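Local coordinates for protein, related to general stress protein 26(GS26) of B.subtilis (Clostridium acetobutylicum, PDB 2HQ7), which belongs to the pyridoxamine 5'-phosphate oxidase family, is related to a bacterial general stress protein, and probably binds a flavin cofactor, at residues D92-S95 / K96-W100; L99-D102 / G103-I106. One frame throughout, in Å; residues are numbered along the deposited sequence.

Contact 1 of 2, residues D92-S95 / K96-W100. With EDO (1,2-ethanediol), chain H.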
# COMPACT_ATOMS: atom_id res chain seq x y z
N ASP B 92 0.05 17.24 -20.57
CA ASP B 92 -0.53 18.44 -21.16
C ASP B 92 -1.19 19.33 -20.12
O ASP B 92 -1.82 18.87 -19.16
CB ASP B 92 -1.52 18.07 -22.24
CG ASP B 92 -2.72 17.38 -21.70
OD1 ASP B 92 -2.52 16.29 -21.13
OD2 ASP B 92 -3.83 17.94 -21.85
N ARG B 93 -1.02 20.64 -20.31
CA ARG B 93 -1.44 21.62 -19.34
C ARG B 93 -2.95 21.70 -19.27
O ARG B 93 -3.49 21.91 -18.19
CB ARG B 93 -0.84 22.98 -19.66
CG ARG B 93 -1.22 24.08 -18.66
CD ARG B 93 -0.63 25.45 -19.02
NE ARG B 93 -0.65 26.34 -17.86
CZ ARG B 93 -1.75 26.86 -17.32
NH1 ARG B 93 -2.95 26.64 -17.84
NH2 ARG B 93 -1.65 27.65 -16.27
N ALA B 94 -3.63 21.49 -20.40
CA ALA B 94 -5.09 21.41 -20.44
C ALA B 94 -5.64 20.45 -19.38
O ALA B 94 -6.49 20.81 -18.54
CB ALA B 94 -5.53 20.99 -21.85
N SER B 95 -5.09 19.24 -19.35
CA SER B 95 -5.56 18.22 -18.42
C SER B 95 -5.23 18.58 -16.98
O SER B 95 -6.07 18.44 -16.07
CB SER B 95 -4.94 16.86 -18.78
OG SER B 95 -5.25 16.51 -20.12
N LYS B 96 -4.01 19.06 -16.80
CA LYS B 96 -3.51 19.47 -15.53
C LYS B 96 -4.39 20.56 -14.97
O LYS B 96 -4.70 20.53 -13.81
CB LYS B 96 -2.04 19.88 -15.67
CG LYS B 96 -1.15 18.64 -15.82
CD LYS B 96 0.31 18.95 -16.15
CE LYS B 96 1.18 19.02 -14.91
NZ LYS B 96 2.62 19.33 -15.24
N GLU B 97 -4.81 21.50 -15.81
CA GLU B 97 -5.73 22.56 -15.41
C GLU B 97 -7.13 22.04 -15.07
O GLU B 97 -7.71 22.45 -14.07
CB GLU B 97 -5.84 23.56 -16.56
CG GLU B 97 -6.71 24.73 -16.27
CD GLU B 97 -6.71 25.68 -17.45
OE1 GLU B 97 -6.89 25.21 -18.59
OE2 GLU B 97 -6.53 26.89 -17.22
N MSE B 98 -7.67 21.14 -15.89
CA MSE B 98 -8.98 20.59 -15.62
C MSE B 98 -9.03 19.71 -14.38
O MSE B 98 -10.07 19.58 -13.76
CB MSE B 98 -9.49 19.78 -16.79
CG MSE B 98 -10.14 20.64 -17.82
SE MSE B 98 -10.81 19.59 -19.29
CE MSE B 98 -9.10 19.21 -20.20
N LEU B 99 -7.90 19.12 -14.02
CA LEU B 99 -7.87 18.25 -12.85
C LEU B 99 -7.49 18.94 -11.56
O LEU B 99 -7.72 18.38 -10.47
CB LEU B 99 -6.89 17.12 -13.15
CG LEU B 99 -7.35 16.14 -14.20
CD1 LEU B 99 -6.12 15.30 -14.60
CD2 LEU B 99 -8.56 15.30 -13.60
N TRP B 100 -6.91 20.13 -11.66
CA TRP B 100 -6.53 20.94 -10.50
C TRP B 100 -7.68 21.09 -9.52
O TRP B 100 -8.83 21.27 -9.93
CB TRP B 100 -6.03 22.32 -10.95
CG TRP B 100 -5.59 23.23 -9.84
CD1 TRP B 100 -6.36 24.12 -9.16
CD2 TRP B 100 -4.28 23.35 -9.28
NE1 TRP B 100 -5.62 24.79 -8.22
CE2 TRP B 100 -4.33 24.34 -8.28
CE3 TRP B 100 -3.05 22.74 -9.55
CZ2 TRP B 100 -3.21 24.70 -7.52
CZ3 TRP B 100 -1.95 23.11 -8.81
CH2 TRP B 100 -2.03 24.08 -7.81
C1 EDO H . -1.98 13.19 -22.62
O1 EDO H . -2.64 14.01 -21.65
C2 EDO H . -0.69 12.55 -22.09
O2 EDO H . 0.39 13.49 -21.96
O HOH W 1 -4.29 25.19 -20.17
O HOH W 2 -8.08 23.13 -19.21
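Arg93 and Glu97 meet one helical turn apart because each sends CG anti to its own backbone N (chi1 -179° and -178°) and then runs on extended. Both belong to the first turns of the short helix 93-99, which Asp92 opens as N-cap. The two side chains pass at a slant with their end planes almost perpendicular, and Glu97 OE2 stands at the edge of the guanidinium, 3.6 Å from Arg93 NH1, a long salt bridge. A water helps to close that gap, accepting from Arg93 NH1 and donating to Glu97 OE1, while Arg93 NE turns to Asp113 for a salt bridge of its own. Beneath them the helix is held by i-to-i+4 backbone bonds, among them Glu97 N to Arg93 O at 2.8 Å and Met98 N to Ala94 O at 2.9 Å. One residue further round the helix, the selenomethionine at Met98 curls its CE back to 4.3 Å from Ala94 CB. At the cap, Asp92 OD2 accepts twice from Ser95: from N at 3.1 Å, coming from above the carboxylate plane, and from OG. Ser95 chi1 places OG on the side of its backbone N, where it can reach the same oxygen; Ser95 OG donates to Asp92 OD2 at 2.7 Å, using the syn lone pair of that oxygen.

Contact 2 of 2, residues L99-D102 / G103-I106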
# COMPACT_ATOMS: atom_id res chain seq x y z
N LEU B 99 -7.90 19.12 -14.02
CA LEU B 99 -7.87 18.25 -12.85
C LEU B 99 -7.49 18.94 -11.56
O LEU B 99 -7.72 18.38 -10.47
CB LEU B 99 -6.89 17.12 -13.15
CG LEU B 99 -7.35 16.14 -14.20
CD1 LEU B 99 -6.12 15.30 -14.60
CD2 LEU B 99 -8.56 15.30 -13.60
N TRP B 100 -6.91 20.13 -11.66
CA TRP B 100 -6.53 20.94 -10.50
C TRP B 100 -7.68 21.09 -9.52
O TRP B 100 -8.83 21.27 -9.93
CB TRP B 100 -6.03 22.32 -10.95
CG TRP B 100 -5.59 23.23 -9.84
CD1 TRP B 100 -6.36 24.12 -9.16
CD2 TRP B 100 -4.28 23.35 -9.28
NE1 TRP B 100 -5.62 24.79 -8.22
CE2 TRP B 100 -4.33 24.34 -8.28
CE3 TRP B 100 -3.05 22.74 -9.55
CZ2 TRP B 100 -3.21 24.70 -7.52
CZ3 TRP B 100 -1.95 23.11 -8.81
CH2 TRP B 100 -2.03 24.08 -7.81
N THR B 101 -7.39 20.99 -8.22
CA THR B 101 -8.41 21.15 -7.19
C THR B 101 -7.90 22.06 -6.09
O THR B 101 -6.70 22.32 -5.99
CB THR B 101 -8.81 19.82 -6.50
OG1 THR B 101 -7.72 19.38 -5.68
CG2 THR B 101 -9.15 18.73 -7.49
N ASP B 102 -8.83 22.52 -5.26
CA ASP B 102 -8.49 23.13 -3.99
C ASP B 102 -7.59 22.20 -3.21
O ASP B 102 -7.72 20.98 -3.28
CB ASP B 102 -9.75 23.42 -3.17
CG ASP B 102 -10.48 24.67 -3.62
OD1 ASP B 102 -10.14 25.21 -4.71
OD2 ASP B 102 -11.39 25.12 -2.88
N GLY B 103 -6.65 22.78 -2.47
CA GLY B 103 -5.70 21.96 -1.75
C GLY B 103 -4.71 21.18 -2.60
O GLY B 103 -3.95 20.36 -2.07
N CYS B 104 -4.72 21.40 -3.92
CA CYS B 104 -3.52 21.25 -4.70
C CYS B 104 -2.58 22.39 -4.32
O CYS B 104 -1.36 22.24 -4.36
CB CYS B 104 -3.81 21.32 -6.19
SG CYS B 104 -4.29 19.77 -6.97
N GLU B 105 -3.16 23.54 -3.97
CA GLU B 105 -2.41 24.75 -3.72
C GLU B 105 -1.46 24.61 -2.55
O GLU B 105 -0.39 25.22 -2.54
CB GLU B 105 -3.38 25.92 -3.48
CG GLU B 105 -4.27 25.77 -2.25
CD GLU B 105 -5.69 26.24 -2.50
OE1 GLU B 105 -6.38 25.58 -3.31
OE2 GLU B 105 -6.12 27.24 -1.89
N ILE B 106 -1.85 23.77 -1.60
CA ILE B 106 -1.06 23.51 -0.40
C ILE B 106 0.24 22.83 -0.78
O ILE B 106 1.24 22.99 -0.10
CB ILE B 106 -1.80 22.56 0.58
CG1 ILE B 106 -3.17 23.13 0.99
CG2 ILE B 106 -0.96 22.35 1.80
CD1 ILE B 106 -4.25 22.05 1.25
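A type II beta turn from Thr101 to Cys104, in the loop that follows helix 93-99, folds the chain back so that Cys104 lies against Trp100. The turn closes through Cys104 N to Thr101 O at 3.0 Å, the donor standing well above the carbonyl plane. Gly103 takes the positive phi (68°) of the third position, a region that favours glycine. Cys104 CB sits almost exactly over the centre of the six-membered ring of Trp100, 3.4 Å from its centroid, a CH-pi contact. With SG placed beside the backbone N (chi1 -86°), the sulfur stays above the same ring and also accepts from Thr101 N at 3.6 Å in a nearly straight bond. Tyr117 meets the indole edge-to-face, joining this loop to strand 117-131. Outside the turn, Glu105 bends back at chi2 and its OE1 takes the N-H of Gly103 at 2.9 Å. That brings Glu105 OE1 to 4.0 Å from Asp102 OD1, two like charges side by side, which may raise the proton affinity of either acid. Positive phi at the third residue, commonly a glycine, with a bond from the N-H of the fourth residue to the C=O of the first, is typical of a type II beta turn; here a cysteine sulfur-aromatic contact accompanies it.

How the contacts relate
Coming from the N terminus, the chain leaves strand 79-90, enters helix 93-99 and then the long loop leading to strand 117-131. Contact 1 spans the helix from its cap to its end; contact 2 begins where it finishes, sharing Leu99 and Trp100, and closes the first tight turn of the loop. The two follow in series, neither enclosing nor crossing the other, with centres about 11 Å apart. Leu99 leans on Leu40 and Lys41 of strand 32-43, and Cys104 also reaches Leu40, so helix and turn rest on one strand. Ser95 touches Leu90 of strand 79-90, while Ile112 farther along the loop meets Arg93, Glu97 and Trp100.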